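PDB 4TUF: major extracellular endoglucanase from Xanthomonas campestris pv. campestris, which hydrolyses internal beta-1,4-glucosidic linkages in cellulose, lichenin and cereal beta-D-glucans through its family 5 TIM-barrel catalytic domain, the part of the enzyme present here. Local coordinates for residues R289-T292 / W293-L297. Sequence-based numbering, arbitrary orientation.
Sequences RDKT and WQDAL
D290 and Q294, one turn apart near the start of helix 288-303, illustrate how a buried carboxylate is paired along an amphipathic helix. NE2 of Q294 lies 2.8 Å from OD2 of D290, meeting that oxygen on its syn side while the amide stands almost upright against the carboxylate (planes 83° apart). A chi1 of -172°, which sets CG opposite the backbone N, brings the acid of D290 close to the glutamine one turn on. The same OD2 also accepts a hydrogen bond from the backbone N of Y283, and OE1 of Q294 bonds to the hydroxyl of Y311 on strand 309-311, so both polar ends are held in the protein interior. Beside them, OD1 of D290 lies obliquely 4.0 Å from CE3 of W293, whose indole turns inward to meet the rings of F248 and W261 at steep angles.

The solvent side is looser. There K291, its chain bent at chi2 (-75°) and extended beyond it, runs alongside the next turn to D295, and NZ reaches OD2 in a long salt bridge of 3.3 Å; OD1 of D295 bonds to the hydroxyl of Y283. Backbone bonds such as D295 N to K291 O, 3.1 Å, run beneath both pairs.

In this beta-alpha-beta unit of the barrel, between strands 276-280 and 309-311, the inner face joins the helix to strand 309-311 through Y311 and to helix 257-266 through W261. The two hydrogen bonds to OD2 of D290 would be expected to stabilise its carboxylate, partly offsetting burial and the nearby acid D241, whereas the lysine-aspartate pair, whose lysine is exposed, is likely to be weakened by water.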
loop_
_atom_site.group_PDB
_atom_site.type_symbol
_atom_site.label_atom_id
_atom_site.label_comp_id
_atom_site.label_asym_id
_atom_site.label_seq_id
_atom_site.Cartn_x
_atom_site.Cartn_y
_atom_site.Cartn_z
ATOM N N ARG A 289 -9.079 9.752 20.264
ATOM C CA ARG A 289 -7.707 10.034 19.869
ATOM C C ARG A 289 -7.426 9.802 18.392
ATOM O O ARG A 289 -6.517 10.420 17.839
ATOM C CB ARG A 289 -6.732 9.187 20.688
ATOM C CG ARG A 289 -6.490 9.678 22.091
ATOM C CD ARG A 289 -5.508 8.768 22.798
ATOM N NE ARG A 289 -5.999 7.395 22.839
ATOM C CZ ARG A 289 -5.522 6.460 23.652
ATOM N NH1 ARG A 289 -4.539 6.755 24.495
ATOM N NH2 ARG A 289 -6.029 5.234 23.627
ATOM N N ASP A 290 -8.171 8.906 17.749
ATOM C CA ASP A 290 -7.858 8.593 16.361
ATOM C C ASP A 290 -8.177 9.781 15.468
ATOM O O ASP A 290 -7.532 9.986 14.443
ATOM C CB ASP A 290 -8.602 7.354 15.871
ATOM C CG ASP A 290 -8.129 6.910 14.485
ATOM O OD1 ASP A 290 -7.116 6.179 14.395
ATOM O OD2 ASP A 290 -8.763 7.306 13.482
ATOM N N LYS A 291 -9.175 10.562 15.860
ATOM C CA LYS A 291 -9.471 11.811 15.177
ATOM C C LYS A 291 -8.234 12.699 15.255
ATOM O O LYS A 291 -7.636 13.045 14.233
ATOM C CB LYS A 291 -10.686 12.494 15.808
ATOM C CG LYS A 291 -11.635 13.159 14.825
ATOM C CD LYS A 291 -11.072 14.461 14.282
ATOM C CE LYS A 291 -12.162 15.294 13.613
ATOM N NZ LYS A 291 -11.641 16.602 13.124
ATOM N N THR A 292 -7.844 13.033 16.482
ATOM C CA THR A 292 -6.641 13.818 16.741
ATOM C C THR A 292 -5.407 13.270 16.021
ATOM O O THR A 292 -4.656 14.020 15.403
ATOM C CB THR A 292 -6.335 13.881 18.246
ATOM O OG1 THR A 292 -7.513 14.267 18.965
ATOM C CG2 THR A 292 -5.225 14.879 18.517
ATOM N N TRP A 293 -5.210 11.959 16.100
ATOM C CA TRP A 293 -4.039 11.321 15.507
ATOM C C TRP A 293 -3.962 11.513 13.990
ATOM O O TRP A 293 -2.907 11.868 13.462
ATOM C CB TRP A 293 -4.013 9.826 15.836
ATOM C CG TRP A 293 -2.888 9.121 15.151
ATOM C CD1 TRP A 293 -1.599 9.020 15.585
ATOM C CD2 TRP A 293 -2.942 8.437 13.893
ATOM N NE1 TRP A 293 -0.849 8.311 14.678
ATOM C CE2 TRP A 293 -1.651 7.943 13.630
ATOM C CE3 TRP A 293 -3.957 8.192 12.968
ATOM C CZ2 TRP A 293 -1.348 7.223 12.478
ATOM C CZ3 TRP A 293 -3.658 7.475 11.829
ATOM C CH2 TRP A 293 -2.364 6.996 11.593
ATOM N N GLN A 294 -5.069 11.268 13.292
ATOM C CA GLN A 294 -5.103 11.421 11.838
ATOM C C GLN A 294 -4.875 12.871 11.441
ATOM O O GLN A 294 -4.158 13.148 10.479
ATOM C CB GLN A 294 -6.431 10.917 11.256
ATOM C CG GLN A 294 -6.616 9.412 11.370
ATOM C CD GLN A 294 -7.594 8.848 10.361
ATOM O OE1 GLN A 294 -7.654 9.296 9.217
ATOM N NE2 GLN A 294 -8.366 7.853 10.782
ATOM N N ASP A 295 -5.485 13.791 12.184
ATOM C CA ASP A 295 -5.304 15.214 11.933
ATOM C C ASP A 295 -3.832 15.602 12.030
ATOM O O ASP A 295 -3.308 16.287 11.154
ATOM C CB ASP A 295 -6.128 16.046 12.915
ATOM C CG ASP A 295 -7.608 16.046 12.586
ATOM O OD1 ASP A 295 -7.964 15.834 11.408
ATOM O OD2 ASP A 295 -8.416 16.276 13.509
ATOM N N ALA A 296 -3.168 15.146 13.091
ATOM C CA ALA A 296 -1.764 15.476 13.328
ATOM C C ALA A 296 -0.837 14.882 12.268
ATOM O O ALA A 296 0.143 15.517 11.870
ATOM C CB ALA A 296 -1.343 15.005 14.711
ATOM N N LEU A 297 -1.143 13.665 11.823
ATOM C CA LEU A 297 -0.347 13.006 10.791
ATOM C C LEU A 297 -0.388 13.797 9.492
ATOM O O LEU A 297 0.641 13.997 8.845
ATOM C CB LEU A 297 -0.834 11.578 10.551
ATOM C CG LEU A 297 -0.121 10.833 9.414
ATOM C CD1 LEU A 297 1.371 10.717 9.693
ATOM C CD2 LEU A 297 -0.723 9.449 9.174
#